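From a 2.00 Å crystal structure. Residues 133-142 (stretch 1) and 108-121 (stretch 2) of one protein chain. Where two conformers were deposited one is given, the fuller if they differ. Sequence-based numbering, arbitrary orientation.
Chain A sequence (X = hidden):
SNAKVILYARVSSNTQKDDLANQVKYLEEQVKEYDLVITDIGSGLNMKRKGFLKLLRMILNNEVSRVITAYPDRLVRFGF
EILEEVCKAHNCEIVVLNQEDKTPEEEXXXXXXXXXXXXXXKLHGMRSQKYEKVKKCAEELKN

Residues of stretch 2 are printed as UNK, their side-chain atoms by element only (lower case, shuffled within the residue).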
# COMPACT_ATOMS: atom_id res chain seq x y z
N LYS A 133 11.82 -4.09 20.86
CA LYS A 133 10.64 -4.97 20.76
C LYS A 133 10.43 -5.44 19.33
O LYS A 133 10.08 -6.63 19.10
CB LYS A 133 9.37 -4.27 21.27
CG LYS A 133 9.46 -3.94 22.75
CD LYS A 133 8.29 -3.12 23.22
CE LYS A 133 8.45 -2.77 24.70
NZ LYS A 133 7.11 -2.45 25.27
N VAL A 134 10.63 -4.51 18.39
CA VAL A 134 10.40 -4.78 16.97
C VAL A 134 11.45 -5.78 16.41
O VAL A 134 11.08 -6.73 15.71
CB VAL A 134 10.31 -3.46 16.12
CG1 VAL A 134 10.11 -3.79 14.66
CG2 VAL A 134 9.13 -2.61 16.62
N LYS A 135 12.72 -5.60 16.79
CA LYS A 135 13.79 -6.53 16.47
C LYS A 135 13.48 -7.94 17.03
O LYS A 135 13.55 -8.95 16.33
CB LYS A 135 15.07 -5.99 17.07
CG LYS A 135 16.32 -6.69 16.61
CD LYS A 135 17.43 -6.44 17.61
CE LYS A 135 18.32 -7.65 17.79
NZ LYS A 135 19.44 -7.26 18.72
N LYS A 136 13.11 -7.99 18.30
CA LYS A 136 12.74 -9.22 18.97
C LYS A 136 11.58 -9.94 18.24
O LYS A 136 11.58 -11.18 18.13
CB LYS A 136 12.41 -8.87 20.42
CG LYS A 136 11.39 -9.74 21.08
CD LYS A 136 12.04 -10.70 22.01
CE LYS A 136 11.15 -11.89 22.19
NZ LYS A 136 12.00 -12.99 22.71
N CYS A 137 10.60 -9.18 17.75
CA CYS A 137 9.48 -9.75 16.98
C CYS A 137 9.95 -10.35 15.65
O CYS A 137 9.56 -11.46 15.30
CB CYS A 137 8.39 -8.72 16.69
SG CYS A 137 7.54 -8.09 18.14
N ALA A 138 10.76 -9.60 14.91
CA ALA A 138 11.35 -10.12 13.66
C ALA A 138 12.14 -11.42 13.93
O ALA A 138 12.00 -12.40 13.20
CB ALA A 138 12.21 -9.03 12.97
N GLU A 139 12.91 -11.45 15.01
CA GLU A 139 13.62 -12.66 15.40
C GLU A 139 12.66 -13.86 15.68
O GLU A 139 12.86 -14.98 15.16
CB GLU A 139 14.54 -12.36 16.59
CG GLU A 139 15.21 -13.57 17.23
CD GLU A 139 16.35 -14.17 16.39
OE1 GLU A 139 16.84 -13.52 15.43
OE2 GLU A 139 16.76 -15.32 16.70
N GLU A 140 11.63 -13.62 16.49
CA GLU A 140 10.65 -14.66 16.80
C GLU A 140 10.06 -15.24 15.50
O GLU A 140 9.89 -16.46 15.40
CB GLU A 140 9.52 -14.14 17.72
CG GLU A 140 9.90 -13.96 19.20
CD GLU A 140 10.28 -15.26 19.86
OE1 GLU A 140 9.42 -16.16 19.97
OE2 GLU A 140 11.45 -15.40 20.25
N LEU A 141 9.79 -14.38 14.52
CA LEU A 141 9.20 -14.82 13.25
C LEU A 141 10.16 -15.58 12.36
O LEU A 141 9.71 -16.36 11.52
CB LEU A 141 8.58 -13.67 12.45
CG LEU A 141 7.30 -13.04 12.99
CD1 LEU A 141 6.82 -12.00 11.98
CD2 LEU A 141 6.22 -14.09 13.25
N LYS A 142 11.45 -15.30 12.49
CA LYS A 142 12.48 -16.08 11.81
C LYS A 142 12.77 -17.46 12.45
O LYS A 142 13.52 -18.25 11.90
CB LYS A 142 13.78 -15.28 11.74
CG LYS A 142 13.84 -14.32 10.58
CD LYS A 142 15.30 -14.04 10.28
CE LYS A 142 15.43 -12.99 9.21
NZ LYS A 142 16.88 -12.60 9.04
N UNK A 108 3.13 -14.88 4.19
CA UNK A 108 2.73 -13.89 5.17
C UNK A 108 3.84 -13.56 6.17
O UNK A 108 3.99 -12.39 6.55
c UNK A 108 -0.67 -15.34 6.17
c UNK A 108 1.55 -14.35 5.96
c UNK A 108 0.19 -14.49 5.29
c UNK A 108 -0.44 -13.10 5.07
N UNK A 109 4.59 -14.59 6.58
CA UNK A 109 5.65 -14.46 7.57
C UNK A 109 6.79 -13.65 6.96
O UNK A 109 7.40 -12.79 7.60
c UNK A 109 7.42 -15.79 8.84
c UNK A 109 5.03 -16.57 8.89
c UNK A 109 6.14 -15.86 8.06
N UNK A 110 7.08 -13.96 5.70
CA UNK A 110 8.09 -13.27 4.95
C UNK A 110 7.73 -11.80 4.77
O UNK A 110 8.59 -10.92 4.91
c UNK A 110 9.17 -13.81 1.28
c UNK A 110 9.26 -13.29 2.71
o UNK A 110 9.55 -13.05 0.38
c UNK A 110 8.24 -13.93 3.60
o UNK A 110 8.71 -14.96 1.05
N UNK A 111 6.47 -11.52 4.44
CA UNK A 111 6.01 -10.13 4.28
C UNK A 111 6.06 -9.36 5.61
O UNK A 111 6.54 -8.21 5.68
o UNK A 111 5.65 -10.35 1.51
o UNK A 111 3.43 -10.31 1.63
c UNK A 111 4.57 -10.28 2.17
c UNK A 111 4.59 -10.10 3.69
N UNK A 112 5.60 -10.00 6.68
CA UNK A 112 5.72 -9.39 8.00
C UNK A 112 7.19 -9.10 8.38
O UNK A 112 7.49 -8.02 8.88
c UNK A 112 3.85 -10.34 11.23
c UNK A 112 5.01 -10.20 9.07
c UNK A 112 4.22 -8.06 10.26
c UNK A 112 4.79 -9.48 10.41
N UNK A 113 8.08 -10.04 8.12
CA UNK A 113 9.51 -9.82 8.40
C UNK A 113 10.08 -8.62 7.62
O UNK A 113 10.89 -7.82 8.14
c UNK A 113 10.32 -11.10 8.08
N UNK A 114 9.69 -8.50 6.36
CA UNK A 114 10.08 -7.33 5.56
C UNK A 114 9.55 -6.04 6.18
O UNK A 114 10.29 -5.06 6.29
c UNK A 114 9.96 -6.31 3.22
o UNK A 114 10.12 -8.69 3.59
c UNK A 114 9.57 -7.48 4.12
N UNK A 115 8.26 -6.05 6.57
CA UNK A 115 7.60 -4.89 7.18
C UNK A 115 8.29 -4.54 8.53
O UNK A 115 8.59 -3.36 8.79
c UNK A 115 5.42 -4.12 8.31
c UNK A 115 6.08 -5.18 7.40
c UNK A 115 5.32 -5.24 6.05
c UNK A 115 3.95 -6.00 6.18
N UNK A 116 8.56 -5.56 9.35
CA UNK A 116 9.21 -5.38 10.67
C UNK A 116 10.59 -4.77 10.54
O UNK A 116 10.92 -3.85 11.28
c UNK A 116 7.36 -6.27 13.02
c UNK A 116 9.29 -6.71 11.45
c UNK A 116 8.02 -8.61 12.45
c UNK A 116 7.92 -7.18 11.95
N UNK A 117 11.35 -5.24 9.57
CA UNK A 117 12.68 -4.66 9.25
C UNK A 117 12.60 -3.18 8.86
O UNK A 117 13.44 -2.35 9.27
c UNK A 117 13.38 -5.46 8.13
c UNK A 117 14.55 -4.63 7.42
c UNK A 117 13.87 -6.84 8.66
N UNK A 118 11.60 -2.85 8.06
CA UNK A 118 11.38 -1.48 7.67
C UNK A 118 11.08 -0.58 8.87
O UNK A 118 11.71 0.47 9.00
o UNK A 118 10.02 0.02 6.44
c UNK A 118 10.27 -1.36 6.63
N UNK A 119 10.14 -0.99 9.73
CA UNK A 119 9.82 -0.22 10.93
C UNK A 119 11.01 -0.12 11.92
O UNK A 119 11.28 0.97 12.46
c UNK A 119 5.42 1.25 11.18
c UNK A 119 4.86 0.69 10.03
c UNK A 119 5.53 -0.38 9.40
c UNK A 119 6.75 -0.85 9.91
c UNK A 119 8.59 -0.83 11.62
c UNK A 119 6.63 0.76 11.69
c UNK A 119 7.28 -0.32 11.07
N UNK A 120 11.75 -1.21 12.12
CA UNK A 120 12.84 -1.16 13.09
C UNK A 120 13.89 -0.15 12.63
O UNK A 120 14.48 0.59 13.44
c UNK A 120 13.43 -2.56 13.36
o UNK A 120 14.22 -2.97 12.27
N UNK A 121 14.10 -0.08 11.31
CA UNK A 121 15.04 0.89 10.73
C UNK A 121 14.62 2.30 11.11
O UNK A 121 15.44 3.10 11.56

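Position 108 carries four side-chain carbons that fork at the second; they are out of reach of stretch 1, and the pattern is that of a leucine, Leu108. At position 109 one carbon bears two others, three in all, and the group points toward the C-terminal end of stretch 1. This is Val109, whose CG1 lies 3.6 Å from Leu141 O and 4.3 Å from Leu141 CB.

Position 110 has three carbons in a row, the third carrying two oxygens, and is directed away from the partner helix: Glu110. Position 111 is one carbon shorter, two carbons with two oxygens on the second, and also makes no contact across the pair; it is Asp111, both of whose carboxylate oxygens are hydrogen-bonded elsewhere in the structure. At 112 four carbons again fork at the second, and one terminal carbon reaches the side chain of Leu141. The residue is Leu112, with its CD2 3.5 Å from Leu141 CD1.

A single carbon at position 113, set sideways to stretch 1, identifies Ala113. Its CA is 5.6 Å from the CA of Ala138, so the two backbones come close where both side chains are small. Position 114 shows one carbon carrying an oxygen and a carbon, out of reach of the other helix: Thr114. Position 115 has four carbons forked at the first, one arm two carbons long, and likewise touches nothing on stretch 1; it is Ile115.

At position 116 four carbons fork at the second, and they enter a pocket formed by Val134, Cys137, Ala138 and Leu141. This is Leu116, a knob in a hole: CD1 lies 3.6 Å from Leu141 CD1 and 4.3 Å from Cys137 CB, CD2 lies 4.0 Å from Val134 CG1, and CB lies 4.0 Å from Ala138 CB. Its backbone takes part too, with Leu116 O 3.5 Å from Val134 CG1.

Position 117, one carbon bearing two more, faces away and is Val117. Position 118, a carbon followed by an oxygen, also faces away: Ser118. Position 119 has one carbon and then a six-carbon ring; it starts toward stretch 1 but its end leads away, as the aromatic side chain of Phe119. Position 120 repeats the carbon and oxygen, now turned toward the partner, and is Ser120, whose CB packs 3.8 Å from Val134 CG1. Position 121 has no side-chain atoms and is Gly121.

The two helices run nearly antiparallel, at 161°, with axes 9.2 Å apart at closest approach. Val134 accordingly meets Ser120 near one end of the contact and Leu141 meets Val109 near the other, while Leu116 fills the hole between. No hydrogen bond crosses the interface. The 465 Å² buried between the stretches is covered chiefly by aliphatic groups, and the lysines and glutamates of stretch 1 lie outside the packed surface, where Lys136 NZ and Glu140 OE2 form a salt bridge at 3.5 Å.

Stretch 2 108-121: LVEDLATILVSFSG
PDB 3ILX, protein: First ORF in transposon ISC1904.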